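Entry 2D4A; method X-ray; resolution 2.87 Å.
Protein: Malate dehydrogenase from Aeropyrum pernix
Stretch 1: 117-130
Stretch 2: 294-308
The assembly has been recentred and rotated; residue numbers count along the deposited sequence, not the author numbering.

Stretch 1 117-130: NPVDAMTYVMYKKT
Stretch 2 294-308: AVKKLVETLPPQLRE

How do the backbones lie? P118, preceded by a cis peptide bond, sits at the N-cap of helix 119-130, which meets the helix that enters stretch 2 from earlier in the chain at a signed crossing angle of -57°, the axes 9.2 Å apart at closest approach. Past this helix, P303 sits at the N-cap position of a short helix, 304-307, that brings the C-terminus back against stretch 1. Register is set by A121 CA to V299 CA, 5.7 Å, and V125 CA to R307 CA, 5.6 Å.

Which bumps fill which hollows at the crossing? A121 carries just a methyl where the backbones come close, and its CB lies 4.2 Å from L298 CB. L298 (chi1 -92°, chi2 41°) also reaches P118, CD2 to CB 4.2 Å, while V295 (t) places CG1 3.8 Å from D120 CB.

What packs against the Y124 ring? With chi1 t and chi2 -79°, the ring meets V299 (t): V299 CG1 lies over one face of the ring, 3.8 Å from its centroid and 17° off the normal, a CH-pi contact. At the ring edge, near its plane, R307 O lies 4.0 Å from Y124 CE1.

How is V125 held? Its chi1 is t, and CG2 packs tightly, 3.4 Å from L302 CD2 and 3.2 Å from L306 O, so one methyl meets both a leucine side chain and a backbone carbonyl.

What ties down the C-terminal end? K129 (m, m, t, t) starts sideways, but its end comes nearer, and NZ donates to Q305 O at 2.8 Å and to E308 OE1 at 2.8 Å, the latter a salt bridge. E308 (m, m, chi3 63°) has phi 97° and is poorly ordered; its CG lies 4.0 Å from K128 CB. Between the stretches 635 Å² is buried, both sides summed.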

# COMPACT_ATOMS: atom_id res chain seq x y z
N ASN B 117 -11.48 -17.66 21.24
CA ASN B 117 -10.74 -18.16 22.40
C ASN B 117 -11.59 -18.98 23.36
O ASN B 117 -12.78 -18.72 23.52
CB ASN B 117 -10.09 -17.00 23.15
CG ASN B 117 -8.81 -16.53 22.51
OD1 ASN B 117 -7.90 -17.32 22.28
ND2 ASN B 117 -8.73 -15.24 22.22
N PRO B 118 -11.00 -19.99 24.03
CA PRO B 118 -9.60 -20.43 23.91
C PRO B 118 -9.28 -21.06 22.55
O PRO B 118 -9.73 -22.17 22.26
CB PRO B 118 -9.46 -21.44 25.06
CG PRO B 118 -10.45 -20.96 26.05
CD PRO B 118 -11.64 -20.63 25.19
N VAL B 119 -8.48 -20.37 21.73
CA VAL B 119 -8.14 -20.86 20.39
C VAL B 119 -7.77 -22.33 20.27
O VAL B 119 -8.30 -23.05 19.42
CB VAL B 119 -6.97 -20.04 19.78
CG1 VAL B 119 -6.93 -20.26 18.27
CG2 VAL B 119 -7.14 -18.58 20.07
N ASP B 120 -6.86 -22.79 21.12
CA ASP B 120 -6.42 -24.18 21.10
C ASP B 120 -7.58 -25.15 21.22
O ASP B 120 -7.72 -26.07 20.41
CB ASP B 120 -5.40 -24.38 22.21
CG ASP B 120 -4.23 -23.42 22.09
OD1 ASP B 120 -4.07 -22.56 22.98
OD2 ASP B 120 -3.50 -23.54 21.09
N ALA B 121 -8.41 -24.95 22.24
CA ALA B 121 -9.56 -25.82 22.43
C ALA B 121 -10.54 -25.66 21.26
O ALA B 121 -11.06 -26.65 20.75
CB ALA B 121 -10.25 -25.48 23.74
N MET B 122 -10.76 -24.42 20.82
CA MET B 122 -11.68 -24.15 19.72
C MET B 122 -11.18 -24.78 18.44
O MET B 122 -11.97 -25.33 17.66
CB MET B 122 -11.84 -22.64 19.52
CG MET B 122 -12.50 -21.90 20.68
SD MET B 122 -14.12 -22.59 21.16
CE MET B 122 -13.67 -23.50 22.68
N THR B 123 -9.88 -24.70 18.20
CA THR B 123 -9.30 -25.30 17.01
C THR B 123 -9.55 -26.81 17.05
O THR B 123 -9.85 -27.42 16.03
CB THR B 123 -7.79 -25.04 16.95
OG1 THR B 123 -7.56 -23.62 16.91
CG2 THR B 123 -7.18 -25.68 15.71
N TYR B 124 -9.43 -27.39 18.24
CA TYR B 124 -9.65 -28.81 18.43
C TYR B 124 -11.07 -29.21 18.04
O TYR B 124 -11.27 -30.08 17.20
CB TYR B 124 -9.37 -29.18 19.90
CG TYR B 124 -9.36 -30.67 20.20
CD1 TYR B 124 -10.55 -31.38 20.34
CD2 TYR B 124 -8.15 -31.36 20.34
CE1 TYR B 124 -10.55 -32.74 20.63
CE2 TYR B 124 -8.13 -32.73 20.63
CZ TYR B 124 -9.34 -33.40 20.77
OH TYR B 124 -9.33 -34.75 21.04
N VAL B 125 -12.06 -28.56 18.64
CA VAL B 125 -13.46 -28.85 18.34
C VAL B 125 -13.78 -28.69 16.86
O VAL B 125 -14.44 -29.53 16.25
CB VAL B 125 -14.40 -27.95 19.18
CG1 VAL B 125 -15.81 -28.02 18.66
CG2 VAL B 125 -14.35 -28.37 20.64
N MET B 126 -13.32 -27.59 16.27
CA MET B 126 -13.55 -27.31 14.85
C MET B 126 -12.91 -28.38 13.94
O MET B 126 -13.49 -28.77 12.92
CB MET B 126 -12.99 -25.92 14.51
CG MET B 126 -13.18 -25.50 13.05
SD MET B 126 -14.90 -25.32 12.60
CE MET B 126 -15.20 -23.67 13.22
N TYR B 127 -11.73 -28.84 14.32
CA TYR B 127 -11.00 -29.87 13.58
C TYR B 127 -11.76 -31.19 13.57
O TYR B 127 -11.88 -31.85 12.54
CB TYR B 127 -9.63 -30.10 14.21
CG TYR B 127 -8.95 -31.35 13.71
CD1 TYR B 127 -8.47 -31.44 12.40
CD2 TYR B 127 -8.85 -32.49 14.52
CE1 TYR B 127 -7.91 -32.61 11.91
CE2 TYR B 127 -8.29 -33.67 14.03
CZ TYR B 127 -7.82 -33.72 12.73
OH TYR B 127 -7.28 -34.88 12.25
N LYS B 128 -12.27 -31.57 14.74
CA LYS B 128 -13.02 -32.81 14.89
C LYS B 128 -14.37 -32.78 14.21
O LYS B 128 -14.79 -33.76 13.58
CB LYS B 128 -13.24 -33.11 16.37
CG LYS B 128 -12.00 -33.45 17.15
CD LYS B 128 -11.43 -34.77 16.71
CE LYS B 128 -10.34 -35.22 17.68
NZ LYS B 128 -9.60 -36.41 17.19
N LYS B 129 -15.07 -31.65 14.32
CA LYS B 129 -16.41 -31.51 13.76
C LYS B 129 -16.51 -31.32 12.26
O LYS B 129 -17.50 -31.73 11.65
CB LYS B 129 -17.14 -30.35 14.45
CG LYS B 129 -17.46 -30.59 15.91
CD LYS B 129 -18.30 -31.84 16.08
CE LYS B 129 -18.62 -32.13 17.55
NZ LYS B 129 -19.39 -33.39 17.70
N THR B 130 -15.51 -30.68 11.65
CA THR B 130 -15.54 -30.44 10.21
C THR B 130 -15.17 -31.67 9.40
O THR B 130 -15.72 -31.90 8.33
CB THR B 130 -14.59 -29.30 9.79
OG1 THR B 130 -13.24 -29.64 10.15
CG2 THR B 130 -14.98 -27.99 10.44
N ALA B 294 -1.98 -28.14 29.46
CA ALA B 294 -2.96 -27.10 29.68
C ALA B 294 -4.08 -27.24 28.66
O ALA B 294 -5.26 -27.11 28.98
CB ALA B 294 -2.32 -25.73 29.58
N VAL B 295 -3.71 -27.53 27.41
CA VAL B 295 -4.69 -27.70 26.35
C VAL B 295 -5.47 -28.99 26.58
O VAL B 295 -6.68 -29.04 26.39
CB VAL B 295 -4.01 -27.72 24.95
CG1 VAL B 295 -5.06 -27.81 23.85
CG2 VAL B 295 -3.17 -26.46 24.77
N LYS B 296 -4.76 -30.04 27.01
CA LYS B 296 -5.39 -31.33 27.29
C LYS B 296 -6.46 -31.12 28.35
O LYS B 296 -7.58 -31.62 28.25
CB LYS B 296 -4.34 -32.31 27.80
CG LYS B 296 -4.78 -33.77 27.86
CD LYS B 296 -4.35 -34.55 26.62
CE LYS B 296 -2.82 -34.54 26.46
NZ LYS B 296 -2.37 -35.34 25.28
N LYS B 297 -6.10 -30.36 29.38
CA LYS B 297 -6.99 -30.04 30.49
C LYS B 297 -8.22 -29.29 29.96
O LYS B 297 -9.35 -29.56 30.37
CB LYS B 297 -6.25 -29.17 31.51
CG LYS B 297 -7.14 -28.46 32.51
CD LYS B 297 -7.15 -29.14 33.86
CE LYS B 297 -5.83 -28.94 34.59
NZ LYS B 297 -5.90 -29.44 36.01
N LEU B 298 -8.13 -28.24 29.02
CA LEU B 298 -9.20 -27.47 28.39
C LEU B 298 -10.15 -28.35 27.57
O LEU B 298 -11.38 -28.20 27.64
CB LEU B 298 -8.58 -26.42 27.49
CG LEU B 298 -8.33 -25.05 28.10
CD1 LEU B 298 -7.79 -25.13 29.56
CD2 LEU B 298 -7.35 -24.35 27.16
N VAL B 299 -9.45 -29.31 26.81
CA VAL B 299 -10.26 -30.17 25.97
C VAL B 299 -11.13 -31.11 26.81
O VAL B 299 -12.33 -31.27 26.56
CB VAL B 299 -9.36 -30.99 25.02
CG1 VAL B 299 -10.17 -32.00 24.24
CG2 VAL B 299 -8.66 -30.04 24.06
N GLU B 300 -10.52 -31.73 27.81
CA GLU B 300 -11.22 -32.64 28.71
C GLU B 300 -12.36 -31.93 29.43
O GLU B 300 -13.41 -32.52 29.68
CB GLU B 300 -10.25 -33.20 29.73
CG GLU B 300 -9.29 -34.23 29.17
CD GLU B 300 -8.17 -34.56 30.13
OE1 GLU B 300 -8.43 -34.67 31.35
OE2 GLU B 300 -7.01 -34.72 29.67
N THR B 301 -12.15 -30.67 29.78
CA THR B 301 -13.16 -29.91 30.49
C THR B 301 -14.43 -29.68 29.67
O THR B 301 -15.39 -29.10 30.18
CB THR B 301 -12.61 -28.55 30.94
OG1 THR B 301 -11.45 -28.75 31.75
CG2 THR B 301 -13.64 -27.79 31.75
N LEU B 302 -14.46 -30.02 28.30
CA LEU B 302 -15.64 -29.93 27.44
C LEU B 302 -16.51 -31.17 27.49
O LEU B 302 -16.10 -32.25 27.94
CB LEU B 302 -15.20 -29.68 25.99
CG LEU B 302 -15.17 -28.26 25.42
CD1 LEU B 302 -14.32 -27.32 26.23
CD2 LEU B 302 -14.57 -28.33 24.06
N PRO B 303 -17.71 -31.03 27.00
CA PRO B 303 -18.64 -32.16 27.01
C PRO B 303 -18.26 -33.12 25.87
O PRO B 303 -17.90 -32.69 24.78
CB PRO B 303 -20.00 -31.49 26.78
CG PRO B 303 -19.76 -30.02 27.13
CD PRO B 303 -18.39 -29.81 26.56
N PRO B 304 -18.34 -34.45 26.11
CA PRO B 304 -17.98 -35.42 25.07
C PRO B 304 -18.64 -35.12 23.73
O PRO B 304 -18.11 -35.46 22.67
CB PRO B 304 -18.45 -36.75 25.66
CG PRO B 304 -18.27 -36.53 27.14
CD PRO B 304 -18.84 -35.13 27.31
N GLN B 305 -19.80 -34.48 23.79
CA GLN B 305 -20.55 -34.11 22.60
C GLN B 305 -19.74 -33.15 21.73
O GLN B 305 -19.68 -33.31 20.51
CB GLN B 305 -21.84 -33.40 23.00
CG GLN B 305 -22.62 -34.10 24.09
CD GLN B 305 -23.48 -33.13 24.88
OE1 GLN B 305 -24.27 -32.37 24.31
NE2 GLN B 305 -23.32 -33.14 26.20
N LEU B 306 -19.12 -32.17 22.36
CA LEU B 306 -18.36 -31.16 21.64
C LEU B 306 -16.92 -31.53 21.32
O LEU B 306 -16.27 -30.87 20.51
CB LEU B 306 -18.40 -29.84 22.42
CG LEU B 306 -19.82 -29.32 22.71
CD1 LEU B 306 -19.74 -28.04 23.53
CD2 LEU B 306 -20.56 -29.07 21.41
N ARG B 307 -16.41 -32.59 21.94
CA ARG B 307 -15.04 -33.00 21.67
C ARG B 307 -14.97 -34.41 21.09
O ARG B 307 -13.93 -34.81 20.57
CB ARG B 307 -14.18 -32.91 22.94
CG ARG B 307 -14.51 -33.93 24.01
CD ARG B 307 -13.53 -33.81 25.17
NE ARG B 307 -13.49 -35.02 25.99
CZ ARG B 307 -14.30 -35.26 27.02
NH1 ARG B 307 -15.21 -34.38 27.38
NH2 ARG B 307 -14.19 -36.40 27.69
N GLU B 308 -16.08 -35.15 21.19
CA GLU B 308 -16.20 -36.53 20.70
C GLU B 308 -15.98 -37.54 21.82
O GLU B 308 -15.55 -37.17 22.92
CB GLU B 308 -15.21 -36.81 19.57
CG GLU B 308 -15.36 -35.87 18.40
CD GLU B 308 -16.78 -35.76 17.93
OE1 GLU B 308 -17.64 -35.30 18.71
OE2 GLU B 308 -17.05 -36.15 16.77